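Local coordinates for protein phenol hydroxylase component phL (Pseudomonas stutzeri, PDB 3U52) that probably serves as the beta subunit of a bacterial multicomponent phenol hydroxylase, supporting the oxygenase complex that adds a hydroxyl group to phenol, at residues 21-26 / 36-41; 68-73 / 209-214; 235-240 / 303-308; 223-228 / 295-300; 114-119 / 172-177. All blocks are in the same frame, centred on the assembly; numbering follows the deposited sequence.

Interaction 1 of 5, residues 21-26 / 36-41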
# COMPACT_ATOMS: atom_id res chain seq x y z
N ALA D 21 27.10 3.37 -4.24
CA ALA D 21 27.87 4.41 -3.56
C ALA D 21 29.14 4.73 -4.33
O ALA D 21 29.57 5.89 -4.35
CB ALA D 21 28.21 3.95 -2.17
N ARG D 22 29.74 3.70 -4.95
CA ARG D 22 30.87 3.92 -5.88
C ARG D 22 30.54 4.85 -7.03
O ARG D 22 31.34 5.70 -7.39
CB ARG D 22 31.37 2.60 -6.46
CG ARG D 22 32.52 2.06 -5.77
CD ARG D 22 32.75 0.64 -6.24
NE ARG D 22 32.49 -0.21 -5.13
CZ ARG D 22 31.77 -1.32 -5.10
NH1 ARG D 22 31.19 -1.88 -6.16
NH2 ARG D 22 31.69 -1.89 -3.94
N ARG D 23 29.36 4.69 -7.60
CA ARG D 23 28.94 5.45 -8.77
C ARG D 23 28.37 6.84 -8.40
O ARG D 23 28.64 7.82 -9.10
CB ARG D 23 27.88 4.64 -9.52
CG ARG D 23 27.52 5.20 -10.87
CD ARG D 23 26.68 4.20 -11.67
NE ARG D 23 27.40 3.02 -12.18
CZ ARG D 23 28.14 2.98 -13.28
NH1 ARG D 23 28.34 4.06 -14.01
NH2 ARG D 23 28.68 1.83 -13.66
N PHE D 24 27.61 6.94 -7.31
CA PHE D 24 26.96 8.21 -7.00
C PHE D 24 27.26 8.86 -5.66
O PHE D 24 26.69 9.91 -5.39
CB PHE D 24 25.45 8.08 -7.10
CG PHE D 24 24.97 7.51 -8.41
CD1 PHE D 24 24.68 6.15 -8.52
CD2 PHE D 24 24.76 8.35 -9.51
CE1 PHE D 24 24.22 5.63 -9.71
CE2 PHE D 24 24.28 7.83 -10.72
CZ PHE D 24 24.03 6.48 -10.82
N GLY D 25 28.09 8.24 -4.82
CA GLY D 25 28.41 8.78 -3.48
C GLY D 25 27.69 8.04 -2.38
O GLY D 25 26.66 7.44 -2.64
N ASP D 26 28.20 8.06 -1.13
CA ASP D 26 27.46 7.36 -0.07
C ASP D 26 26.46 8.33 0.45
O ASP D 26 26.76 9.17 1.31
CB ASP D 26 28.33 6.78 1.08
CG ASP D 26 27.51 5.82 2.06
OD1 ASP D 26 26.95 4.72 1.67
OD2 ASP D 26 27.45 6.16 3.28
N SER D 36 18.77 -0.10 -11.34
CA SER D 36 19.19 0.01 -12.70
C SER D 36 20.71 -0.03 -12.99
O SER D 36 21.10 -0.08 -14.17
CB SER D 36 18.57 1.26 -13.33
OG SER D 36 17.16 1.20 -13.22
N TYR D 37 21.54 0.04 -11.95
CA TYR D 37 22.98 0.23 -12.13
C TYR D 37 23.75 -0.91 -11.53
O TYR D 37 23.58 -1.19 -10.35
CB TYR D 37 23.45 1.55 -11.47
CG TYR D 37 23.01 2.79 -12.23
CD1 TYR D 37 21.78 3.40 -11.93
CD2 TYR D 37 23.79 3.31 -13.26
CE1 TYR D 37 21.36 4.51 -12.62
CE2 TYR D 37 23.38 4.44 -13.96
CZ TYR D 37 22.17 5.02 -13.64
OH TYR D 37 21.76 6.11 -14.31
N ASP D 38 24.60 -1.57 -12.34
CA ASP D 38 25.59 -2.58 -11.85
C ASP D 38 24.98 -3.80 -11.17
O ASP D 38 25.57 -4.40 -10.33
CB ASP D 38 26.58 -1.93 -10.88
CG ASP D 38 27.24 -0.72 -11.48
OD1 ASP D 38 27.71 -0.85 -12.63
OD2 ASP D 38 27.25 0.36 -10.85
N ILE D 39 23.78 -4.16 -11.57
CA ILE D 39 23.07 -5.22 -10.94
C ILE D 39 23.29 -6.54 -11.74
O ILE D 39 23.12 -7.64 -11.22
CB ILE D 39 21.64 -4.72 -10.87
CG1 ILE D 39 21.13 -4.75 -9.45
CG2 ILE D 39 20.75 -5.20 -11.94
CD1 ILE D 39 21.35 -3.43 -8.84
N GLU D 40 23.71 -6.40 -12.99
CA GLU D 40 23.91 -7.55 -13.88
C GLU D 40 25.28 -8.22 -13.64
O GLU D 40 26.17 -7.61 -13.03
CB GLU D 40 23.77 -7.14 -15.35
CG GLU D 40 24.92 -6.33 -15.89
CD GLU D 40 24.89 -4.83 -15.51
OE1 GLU D 40 25.92 -4.19 -15.73
OE2 GLU D 40 23.88 -4.29 -15.02
N ALA D 41 25.41 -9.48 -14.09
CA ALA D 41 26.73 -10.20 -14.06
C ALA D 41 27.61 -9.59 -15.10
O ALA D 41 27.14 -9.28 -16.22
CB ALA D 41 26.55 -11.71 -14.34

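Interaction 2 of 5, residues 68-73 / 209-214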
# COMPACT_ATOMS: atom_id res chain seq x y z
N GLU D 68 33.32 3.97 -22.83
CA GLU D 68 34.06 3.84 -21.59
C GLU D 68 33.12 3.25 -20.54
O GLU D 68 33.52 2.37 -19.78
CB GLU D 68 34.60 5.20 -21.13
CG GLU D 68 35.54 5.09 -19.89
CD GLU D 68 35.25 6.17 -18.81
OE1 GLU D 68 36.07 7.12 -18.68
OE2 GLU D 68 34.21 6.06 -18.10
N ASP D 69 31.86 3.68 -20.55
CA ASP D 69 30.92 3.26 -19.51
C ASP D 69 29.49 3.21 -20.06
O ASP D 69 28.90 4.24 -20.27
CB ASP D 69 31.03 4.25 -18.34
CG ASP D 69 30.23 3.84 -17.14
OD1 ASP D 69 29.51 2.82 -17.20
OD2 ASP D 69 30.32 4.57 -16.11
N TRP D 70 28.92 2.02 -20.31
CA TRP D 70 27.56 1.95 -20.90
C TRP D 70 26.42 2.54 -20.02
O TRP D 70 25.36 2.90 -20.53
CB TRP D 70 27.21 0.54 -21.34
CG TRP D 70 27.61 0.23 -22.75
CD1 TRP D 70 28.62 -0.61 -23.15
CD2 TRP D 70 27.00 0.74 -23.96
NE1 TRP D 70 28.68 -0.64 -24.54
CE2 TRP D 70 27.71 0.17 -25.05
CE3 TRP D 70 25.95 1.65 -24.21
CZ2 TRP D 70 27.39 0.47 -26.39
CZ3 TRP D 70 25.62 1.93 -25.54
CH2 TRP D 70 26.36 1.35 -26.62
N CYS D 71 26.64 2.60 -18.70
CA CYS D 71 25.77 3.37 -17.77
C CYS D 71 25.79 4.89 -17.94
O CYS D 71 25.02 5.58 -17.27
CB CYS D 71 26.13 3.07 -16.32
SG CYS D 71 25.91 1.37 -15.99
N ALA D 72 26.65 5.42 -18.81
CA ALA D 72 26.47 6.78 -19.31
C ALA D 72 25.09 6.92 -19.99
O ALA D 72 24.51 8.02 -20.02
CB ALA D 72 27.55 7.14 -20.33
N VAL D 73 24.58 5.84 -20.57
CA VAL D 73 23.26 5.89 -21.18
C VAL D 73 22.25 5.61 -20.08
O VAL D 73 22.23 4.52 -19.52
CB VAL D 73 23.11 4.90 -22.36
CG1 VAL D 73 21.65 4.78 -22.77
CG2 VAL D 73 23.98 5.33 -23.55
N ASP D 209 22.97 -8.30 -36.96
CA ASP D 209 23.71 -8.85 -35.80
C ASP D 209 24.06 -7.82 -34.72
O ASP D 209 24.05 -8.14 -33.53
CB ASP D 209 25.07 -9.44 -36.25
CG ASP D 209 24.95 -10.78 -36.99
OD1 ASP D 209 24.06 -11.61 -36.63
OD2 ASP D 209 25.76 -11.00 -37.93
N ASP D 210 24.47 -6.63 -35.13
CA ASP D 210 24.99 -5.61 -34.22
C ASP D 210 23.80 -4.96 -33.52
O ASP D 210 22.93 -4.36 -34.20
CB ASP D 210 25.76 -4.53 -35.01
CG ASP D 210 26.49 -3.55 -34.11
OD1 ASP D 210 25.85 -2.96 -33.22
OD2 ASP D 210 27.73 -3.37 -34.26
N TRP D 211 23.75 -5.04 -32.19
CA TRP D 211 22.51 -4.59 -31.53
C TRP D 211 22.36 -3.07 -31.58
O TRP D 211 21.23 -2.53 -31.67
CB TRP D 211 22.37 -5.16 -30.12
CG TRP D 211 23.37 -4.67 -29.09
CD1 TRP D 211 24.49 -5.34 -28.68
CD2 TRP D 211 23.33 -3.45 -28.33
NE1 TRP D 211 25.16 -4.60 -27.72
CE2 TRP D 211 24.47 -3.44 -27.49
CE3 TRP D 211 22.45 -2.37 -28.28
CZ2 TRP D 211 24.73 -2.40 -26.55
CZ3 TRP D 211 22.71 -1.32 -27.36
CH2 TRP D 211 23.86 -1.35 -26.53
N PHE D 212 23.46 -2.34 -31.51
CA PHE D 212 23.31 -0.89 -31.62
C PHE D 212 22.91 -0.44 -33.03
O PHE D 212 22.03 0.42 -33.18
CB PHE D 212 24.50 -0.08 -31.10
CG PHE D 212 24.09 1.31 -30.70
CD1 PHE D 212 23.72 1.57 -29.38
CD2 PHE D 212 23.96 2.35 -31.66
CE1 PHE D 212 23.28 2.86 -28.98
CE2 PHE D 212 23.52 3.63 -31.30
CZ PHE D 212 23.20 3.90 -29.94
N GLU D 213 23.49 -1.08 -34.05
CA GLU D 213 23.00 -0.88 -35.42
C GLU D 213 21.49 -1.12 -35.43
O GLU D 213 20.73 -0.30 -35.95
CB GLU D 213 23.70 -1.82 -36.42
CG GLU D 213 23.33 -1.53 -37.89
CD GLU D 213 23.91 -2.52 -38.89
OE1 GLU D 213 23.51 -2.42 -40.08
OE2 GLU D 213 24.76 -3.37 -38.52
N LEU D 214 21.05 -2.23 -34.82
CA LEU D 214 19.64 -2.55 -34.75
C LEU D 214 18.78 -1.51 -34.02
O LEU D 214 17.72 -1.13 -34.53
CB LEU D 214 19.42 -3.94 -34.13
CG LEU D 214 18.04 -4.56 -34.33
CD1 LEU D 214 17.53 -4.55 -35.75
CD2 LEU D 214 18.05 -5.95 -33.75

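Interaction 3 of 5, residues 235-240 / 303-308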
# COMPACT_ATOMS: atom_id res chain seq x y z
N ASP D 235 -2.86 10.87 -40.14
CA ASP D 235 -3.96 11.13 -39.20
C ASP D 235 -4.80 12.36 -39.62
O ASP D 235 -6.04 12.31 -39.65
CB ASP D 235 -3.42 11.25 -37.77
CG ASP D 235 -4.53 11.49 -36.74
OD1 ASP D 235 -5.30 10.56 -36.45
OD2 ASP D 235 -4.60 12.62 -36.19
N GLN D 236 -4.14 13.44 -39.98
CA GLN D 236 -4.86 14.60 -40.55
C GLN D 236 -5.65 14.23 -41.81
O GLN D 236 -6.80 14.63 -41.98
CB GLN D 236 -3.87 15.71 -40.93
CG GLN D 236 -3.11 16.28 -39.74
CD GLN D 236 -2.26 17.47 -40.13
OE1 GLN D 236 -2.68 18.32 -40.93
NE2 GLN D 236 -1.04 17.56 -39.55
N TRP D 237 -5.02 13.49 -42.72
CA TRP D 237 -5.62 13.13 -43.99
C TRP D 237 -6.84 12.21 -43.84
O TRP D 237 -7.78 12.29 -44.65
CB TRP D 237 -4.54 12.50 -44.88
CG TRP D 237 -5.02 11.86 -46.14
CD1 TRP D 237 -5.23 12.46 -47.35
CD2 TRP D 237 -5.30 10.48 -46.32
NE1 TRP D 237 -5.64 11.53 -48.28
CE2 TRP D 237 -5.68 10.30 -47.68
CE3 TRP D 237 -5.27 9.36 -45.47
CZ2 TRP D 237 -6.05 9.06 -48.20
CZ3 TRP D 237 -5.62 8.12 -46.00
CH2 TRP D 237 -6.01 7.98 -47.35
N PHE D 238 -6.85 11.36 -42.80
CA PHE D 238 -8.05 10.51 -42.52
C PHE D 238 -9.35 11.31 -42.42
O PHE D 238 -10.43 10.81 -42.76
CB PHE D 238 -7.86 9.66 -41.24
CG PHE D 238 -6.95 8.49 -41.41
CD1 PHE D 238 -6.15 8.06 -40.37
CD2 PHE D 238 -6.88 7.82 -42.62
CE1 PHE D 238 -5.30 6.95 -40.57
CE2 PHE D 238 -6.04 6.72 -42.82
CZ PHE D 238 -5.26 6.29 -41.80
N GLU D 239 -9.25 12.56 -41.98
CA GLU D 239 -10.41 13.44 -41.85
C GLU D 239 -11.09 13.71 -43.21
O GLU D 239 -12.32 13.61 -43.33
CB GLU D 239 -9.98 14.73 -41.12
CG GLU D 239 -10.91 15.92 -41.28
CD GLU D 239 -10.47 17.10 -40.40
OE1 GLU D 239 -9.80 18.04 -40.92
OE2 GLU D 239 -10.76 17.07 -39.19
N SER D 240 -10.26 14.03 -44.22
CA SER D 240 -10.67 14.18 -45.61
C SER D 240 -11.29 12.91 -46.22
O SER D 240 -12.01 12.97 -47.23
CB SER D 240 -9.47 14.66 -46.44
OG SER D 240 -8.55 13.61 -46.74
N ALA D 303 0.06 6.52 -51.42
CA ALA D 303 -1.29 5.95 -51.46
C ALA D 303 -2.25 6.68 -50.53
O ALA D 303 -3.41 6.30 -50.41
CB ALA D 303 -1.23 4.47 -51.11
N SER D 304 -1.77 7.74 -49.88
CA SER D 304 -2.54 8.38 -48.81
C SER D 304 -2.30 9.87 -48.85
O SER D 304 -2.97 10.59 -49.60
CB SER D 304 -2.19 7.80 -47.41
OG SER D 304 -0.81 7.98 -47.10
N VAL D 305 -1.34 10.34 -48.07
CA VAL D 305 -1.21 11.76 -47.78
C VAL D 305 -0.35 12.51 -48.84
O VAL D 305 -0.40 13.72 -48.94
CB VAL D 305 -0.76 12.01 -46.28
CG1 VAL D 305 0.67 11.51 -46.04
CG2 VAL D 305 -0.88 13.46 -45.90
N GLY D 306 0.42 11.76 -49.64
CA GLY D 306 1.23 12.31 -50.73
C GLY D 306 2.68 12.36 -50.32
O GLY D 306 2.99 12.47 -49.12
N ILE D 307 3.59 12.29 -51.29
CA ILE D 307 5.03 12.21 -51.01
C ILE D 307 5.59 13.38 -50.17
O ILE D 307 6.60 13.23 -49.49
CB ILE D 307 5.86 12.02 -52.33
CG1 ILE D 307 7.32 11.65 -52.02
CG2 ILE D 307 5.78 13.27 -53.21
CD1 ILE D 307 7.53 10.17 -51.65
N ASP D 308 4.94 14.54 -50.22
CA ASP D 308 5.37 15.71 -49.46
C ASP D 308 5.26 15.51 -47.95
O ASP D 308 6.03 16.09 -47.20
CB ASP D 308 4.57 16.93 -49.88
CG ASP D 308 4.63 17.17 -51.39
OD1 ASP D 308 5.71 17.63 -51.88
OD2 ASP D 308 3.62 16.87 -52.08

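Interaction 4 of 5, residues 223-228 / 295-300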
# COMPACT_ATOMS: atom_id res chain seq x y z
N ASP D 223 11.17 4.28 -36.92
CA ASP D 223 10.16 4.91 -36.06
C ASP D 223 10.13 6.42 -36.22
O ASP D 223 9.07 7.02 -36.17
CB ASP D 223 10.39 4.53 -34.59
CG ASP D 223 10.14 3.03 -34.30
OD1 ASP D 223 9.75 2.25 -35.22
OD2 ASP D 223 10.36 2.61 -33.14
N GLY D 224 11.30 7.04 -36.39
CA GLY D 224 11.39 8.48 -36.44
C GLY D 224 10.88 9.12 -37.72
O GLY D 224 10.76 10.35 -37.82
N MET D 225 10.57 8.29 -38.71
CA MET D 225 9.93 8.75 -39.93
C MET D 225 8.53 8.19 -39.96
O MET D 225 7.58 8.92 -40.29
CB MET D 225 10.70 8.26 -41.17
CG MET D 225 11.70 9.28 -41.74
SD MET D 225 12.42 8.68 -43.29
CE MET D 225 13.67 7.55 -42.66
N MET D 226 8.38 6.91 -39.60
CA MET D 226 7.06 6.24 -39.64
C MET D 226 5.97 6.85 -38.75
O MET D 226 4.84 7.06 -39.19
CB MET D 226 7.19 4.76 -39.30
CG MET D 226 5.86 4.03 -39.30
SD MET D 226 6.11 2.27 -39.18
CE MET D 226 6.63 2.18 -37.45
N TYR D 227 6.31 7.05 -37.48
CA TYR D 227 5.34 7.57 -36.53
C TYR D 227 4.82 8.96 -36.93
O TYR D 227 3.62 9.14 -36.95
CB TYR D 227 5.89 7.50 -35.09
CG TYR D 227 5.54 6.17 -34.49
CD1 TYR D 227 6.26 5.04 -34.82
CD2 TYR D 227 4.42 6.04 -33.65
CE1 TYR D 227 5.92 3.81 -34.31
CE2 TYR D 227 4.06 4.80 -33.12
CZ TYR D 227 4.81 3.70 -33.46
OH TYR D 227 4.47 2.49 -32.95
N PRO D 228 5.72 9.93 -37.24
CA PRO D 228 5.16 11.20 -37.76
C PRO D 228 4.32 11.04 -39.03
O PRO D 228 3.23 11.60 -39.10
CB PRO D 228 6.40 12.08 -38.01
CG PRO D 228 7.48 11.48 -36.99
CD PRO D 228 7.20 9.99 -37.11
N GLU D 295 12.45 4.80 -48.52
CA GLU D 295 11.91 4.06 -49.65
C GLU D 295 10.82 3.05 -49.25
O GLU D 295 9.90 2.76 -50.03
CB GLU D 295 13.06 3.42 -50.48
CG GLU D 295 13.22 1.91 -50.36
CD GLU D 295 14.09 1.29 -51.48
OE1 GLU D 295 13.53 0.45 -52.23
OE2 GLU D 295 15.31 1.66 -51.60
N ALA D 296 10.89 2.53 -48.01
CA ALA D 296 9.85 1.62 -47.50
C ALA D 296 8.53 2.34 -47.17
O ALA D 296 7.45 1.77 -47.27
CB ALA D 296 10.36 0.84 -46.31
N LEU D 297 8.63 3.59 -46.74
CA LEU D 297 7.49 4.42 -46.44
C LEU D 297 6.89 5.08 -47.67
O LEU D 297 5.75 5.49 -47.64
CB LEU D 297 7.89 5.49 -45.43
CG LEU D 297 8.22 4.89 -44.07
CD1 LEU D 297 8.93 5.89 -43.24
CD2 LEU D 297 6.93 4.31 -43.34
N LYS D 298 7.66 5.20 -48.75
CA LYS D 298 7.21 5.94 -49.95
C LYS D 298 5.87 5.43 -50.54
O LYS D 298 4.94 6.23 -50.75
CB LYS D 298 8.36 6.00 -50.98
CG LYS D 298 8.18 6.83 -52.26
CD LYS D 298 9.61 7.26 -52.76
CE LYS D 298 9.90 6.88 -54.20
NZ LYS D 298 9.01 7.63 -55.17
N PRO D 299 5.73 4.11 -50.80
CA PRO D 299 4.41 3.70 -51.33
C PRO D 299 3.20 3.97 -50.40
O PRO D 299 2.06 4.16 -50.88
CB PRO D 299 4.55 2.19 -51.57
CG PRO D 299 5.90 1.81 -51.19
CD PRO D 299 6.66 2.98 -50.65
N LEU D 300 3.43 3.96 -49.08
CA LEU D 300 2.39 4.32 -48.14
C LEU D 300 2.05 5.81 -48.23
O LEU D 300 0.88 6.17 -48.22
CB LEU D 300 2.80 3.94 -46.71
CG LEU D 300 1.81 4.19 -45.56
CD1 LEU D 300 0.55 3.26 -45.67
CD2 LEU D 300 2.49 3.99 -44.20

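Interaction 5 of 5, residues 114-119 / 172-177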
# COMPACT_ATOMS: atom_id res chain seq x y z
N GLU D 114 -15.76 0.93 -48.48
CA GLU D 114 -14.57 1.53 -49.08
C GLU D 114 -13.62 2.22 -48.07
O GLU D 114 -12.39 2.09 -48.17
CB GLU D 114 -14.94 2.44 -50.28
CG GLU D 114 -16.45 2.90 -50.34
CD GLU D 114 -17.47 1.78 -50.70
OE1 GLU D 114 -17.12 0.87 -51.50
OE2 GLU D 114 -18.63 1.81 -50.21
N THR D 115 -14.20 2.94 -47.11
CA THR D 115 -13.43 3.57 -46.05
C THR D 115 -12.82 2.52 -45.11
O THR D 115 -11.67 2.66 -44.69
CB THR D 115 -14.31 4.52 -45.25
OG1 THR D 115 -14.91 5.45 -46.16
CG2 THR D 115 -13.52 5.26 -44.22
N GLN D 116 -13.57 1.48 -44.80
CA GLN D 116 -13.04 0.38 -44.01
C GLN D 116 -11.86 -0.34 -44.67
O GLN D 116 -10.91 -0.75 -43.99
CB GLN D 116 -14.13 -0.63 -43.71
CG GLN D 116 -15.25 -0.13 -42.81
CD GLN D 116 -16.35 -1.16 -42.66
OE1 GLN D 116 -16.35 -2.17 -43.35
NE2 GLN D 116 -17.27 -0.93 -41.74
N LYS D 117 -11.91 -0.49 -46.01
CA LYS D 117 -10.82 -1.16 -46.72
C LYS D 117 -9.56 -0.32 -46.71
O LYS D 117 -8.48 -0.86 -46.56
CB LYS D 117 -11.22 -1.57 -48.14
CG LYS D 117 -11.90 -2.97 -48.21
CD LYS D 117 -13.03 -3.19 -47.14
CE LYS D 117 -13.62 -4.61 -47.15
NZ LYS D 117 -14.26 -4.91 -45.83
N GLN D 118 -9.71 0.99 -46.83
CA GLN D 118 -8.60 1.93 -46.67
C GLN D 118 -7.91 1.78 -45.32
O GLN D 118 -6.71 1.93 -45.24
CB GLN D 118 -9.05 3.39 -46.83
CG GLN D 118 -9.34 3.84 -48.28
CD GLN D 118 -9.71 5.34 -48.37
OE1 GLN D 118 -10.76 5.77 -47.88
NE2 GLN D 118 -8.85 6.14 -49.00
N LEU D 119 -8.66 1.51 -44.25
CA LEU D 119 -8.03 1.27 -42.94
C LEU D 119 -7.31 -0.06 -42.89
O LEU D 119 -6.21 -0.17 -42.35
CB LEU D 119 -9.05 1.34 -41.82
CG LEU D 119 -9.72 2.70 -41.60
CD1 LEU D 119 -10.69 2.59 -40.45
CD2 LEU D 119 -8.70 3.83 -41.34
N LEU D 172 -10.67 -5.84 -35.64
CA LEU D 172 -11.69 -6.64 -34.98
C LEU D 172 -12.97 -5.85 -34.77
O LEU D 172 -14.07 -6.42 -34.79
CB LEU D 172 -11.19 -7.20 -33.65
CG LEU D 172 -10.21 -8.35 -33.85
CD1 LEU D 172 -9.63 -8.86 -32.52
CD2 LEU D 172 -10.84 -9.53 -34.65
N MET D 173 -12.83 -4.55 -34.55
CA MET D 173 -13.98 -3.70 -34.43
C MET D 173 -14.70 -3.68 -35.76
O MET D 173 -15.90 -3.82 -35.80
CB MET D 173 -13.57 -2.28 -34.03
CG MET D 173 -14.70 -1.57 -33.36
SD MET D 173 -14.28 0.07 -32.79
CE MET D 173 -12.92 -0.29 -31.68
N ILE D 174 -13.95 -3.50 -36.86
CA ILE D 174 -14.52 -3.44 -38.21
C ILE D 174 -15.22 -4.72 -38.64
O ILE D 174 -16.26 -4.63 -39.32
CB ILE D 174 -13.45 -3.06 -39.26
CG1 ILE D 174 -13.05 -1.61 -39.08
CG2 ILE D 174 -13.96 -3.36 -40.68
CD1 ILE D 174 -11.80 -1.19 -39.84
N ASP D 175 -14.71 -5.89 -38.24
CA ASP D 175 -15.37 -7.16 -38.58
C ASP D 175 -16.30 -7.74 -37.53
O ASP D 175 -16.82 -8.86 -37.70
CB ASP D 175 -14.36 -8.24 -39.03
CG ASP D 175 -13.45 -8.75 -37.90
OD1 ASP D 175 -13.88 -8.86 -36.72
OD2 ASP D 175 -12.28 -9.07 -38.20
N GLY D 176 -16.50 -7.02 -36.43
CA GLY D 176 -17.38 -7.47 -35.40
C GLY D 176 -16.86 -8.67 -34.63
O GLY D 176 -17.64 -9.54 -34.24
N SER D 177 -15.55 -8.70 -34.41
CA SER D 177 -14.89 -9.69 -33.54
C SER D 177 -14.90 -11.13 -34.13
O SER D 177 -14.99 -12.14 -33.42
CB SER D 177 -15.46 -9.62 -32.12
OG SER D 177 -14.64 -10.36 -31.25

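Interaction 1 of 5, residues 21-26 / 36-41
R23 and F24, in the last turn of helix 18-24, meet Y37 and D38, which follow helix 31-36, in a helix-to-loop contact of the N-terminal region. The polar part is a two-pronged salt bridge. R23 offers NE and NH2 side-on to the carboxylate of D38. NE of R23 lies 3.0 Å from OD2 of D38, nearly straight at 171°. NH2 of R23 reaches the syn lone pair of OD1 of D38, also at 3.0 Å. The two flat groups are nearly coplanar. NH1 of R23 pairs with D69, and D38 also meets K42. The side chain of R23 runs out with CG opposite the backbone N (chi1 -170°), and its CD lies 3.4 Å from CD2 of Y37. A leucine in place of R23 would probably leave D69 without this cation and D38 with K42 but no arginine. The aromatic part is a T-shaped pair of F24 and Y37, planes at 82°. CZ of F24 points over the centre of the Y37 ring, 3.7 Å from CZ of Y37.

Interaction 2 of 5, residues 68-73 / 209-214
W70 meets W211 and F212 in a buried aromatic cluster. It joins a 3-10 turn, 70-72, to the first turn of helix 211-240 in this all-helical fold. D69 precedes the turn. Its OD1 accepts a weak bond from N of C71, and its O accepts from N of A72, which shapes the turn. W70 follows and carries the contact, pushing the outer rim of its indole toward the helix. CH2 of W211 sits over one face of the W70 ring, toward the rim, 3.7 Å from CH2 of W70. The six-membered rings of W70 and W211 are inclined at 46°, with centroids 5.1 Å apart. V149 and V271, from helices 147-175 and 251-274, also pack on W70. On the helix side, D210 is the N-cap. Its OD1 takes the N-H of E213 at 3.1 Å and also meets T63. W211 has chi1 67°, which places CG between its N and carbonyl carbon and swings the indole to W70. F212 sets CD1 3.8 Å from CH2 of W70.

Interaction 3 of 5, residues 235-240 / 303-308
W237 lays one face of its indole on the backbone of S304 and V305. Its CG stands opposite the backbone N (chi1 170°), which carries the ring across to the connection before helix 307-322. CB of S304 lies over the six-membered ring of W237 in a CH-pi contact, 3.8 Å from the centroid and 13° off the normal. CA of V305 lies over the five-membered ring of W237, 4.2 Å from its centroid. O of S304 lies over the same face, 3.1 Å from NE1 of W237, but the angle is too poor for a hydrogen bond. S304 turns OG between its backbone N and carbonyl carbon (chi1 60°), from where it bonds back to O of L300. CG2 of V305 reaches CB of W237 at 3.9 Å. Q118 and L122 of helix 113-122 pack on W237. D235 and E239 form salt bridges with R105 and R110 of the second subunit. The contact ties the C-terminal part of helix 211-240 to the link between helices 276-302 and 307-322.

Interaction 4 of 5, residues 223-228 / 295-300
L297 meets M225 and M226 with its CG opposite its own carbonyl carbon (chi1 -67°), and chi2 of 165° spreads the two methyls toward helix 211-240. CD1 lies against both methionines, CD2 against M226. CD1 of L297 is 3.6 Å from CB of M225 and 3.8 Å from the backbone N of M226. CD2 of L297 lies 4.1 Å from CB of M226. The leucine therefore meets the beginnings of the methionine chains, and not their sulfurs. M226 sets CG opposite its backbone N (chi1 179°), and its chain crosses that of L297 at about a right angle before leading away from helix 276-302.

This is apolar helix-to-helix packing within the helical bundle. Both helices are kinked here. P228 and P299 have no N-H to give to the turn before, and N of M225 and of L300 also lack that bond. CA of M226 and CA of L297 are 7.1 Å apart.

Replacing L297 by an alanine is likely to open a gap beside CB of M225 and M226 and leave both methionines freer to shift. L310 and M198 also pack on L297, from helices 307-322 and 196-205, and L317 packs on M225. The next residue, Y227, belongs to a xenon pocket together with D232 and Y257. The side chain of M226 is about 9 Å from a bound xenon.

Interaction 5 of 5, residues 114-119 / 172-177
I174 points its side chain between Q116 and L119, which stand one turn apart on helix 113-122. CG2 turns to Q116, and CD1 turns to L119. The side chains of Q116 and I174 run antiparallel, side by side, so the methyl lies alongside the glutamine chain. CG2 of I174 is 3.8 Å from CD and from OE1 of Q116, and 4.1 Å from its CB. L119 comes in at a slant, and its CD1 stops 4.0 Å from CD1 of I174. In I174, CG2 lies opposite the backbone N and CG1 opposite the carbonyl carbon (chi1 -70°), which spreads the two branches to separate partners.

The contact is helix-to-helix packing between helix 113-122 and the C-terminal end of helix 147-175. That end closes in a Schellman motif. G176 has positive phi, N of S177 bonds to O of L172 at 2.7 Å, and N of G176 bonds weakly to O of M173. The carboxylate of D175 accepts from N of T178 and N of A181 in the residues that follow.

Q116 uses its amide elsewhere: NE2 bonds to O of L108. L111 packs against both Q116 and L119. Beyond the turn, OG of S177 bonds to a basic side chain of another protein's chain.

Overall arrangement
Interactions 1 and 2 lie on one side of the chain's centre, and interactions 3 and 5 lie on the other. The first two touch: NH1 of R23 meets OD2 of D69 at 2.9 Å. Helix 211-240 is shared by interactions 2, 3 and 4, whose contacts are spread along its length. The centres of interactions 2 and 4 are 25 Å apart, and those of 3 and 4 are 13 Å apart. Interactions 3 and 4 meet where I307 packs on K298. Interactions 3 and 5 meet where F238 packs on L119. Interaction 4 includes Y227 of a xenon pocket. Interaction 3 is farther off, with the V305 side chain about 12 Å from a bound xenon.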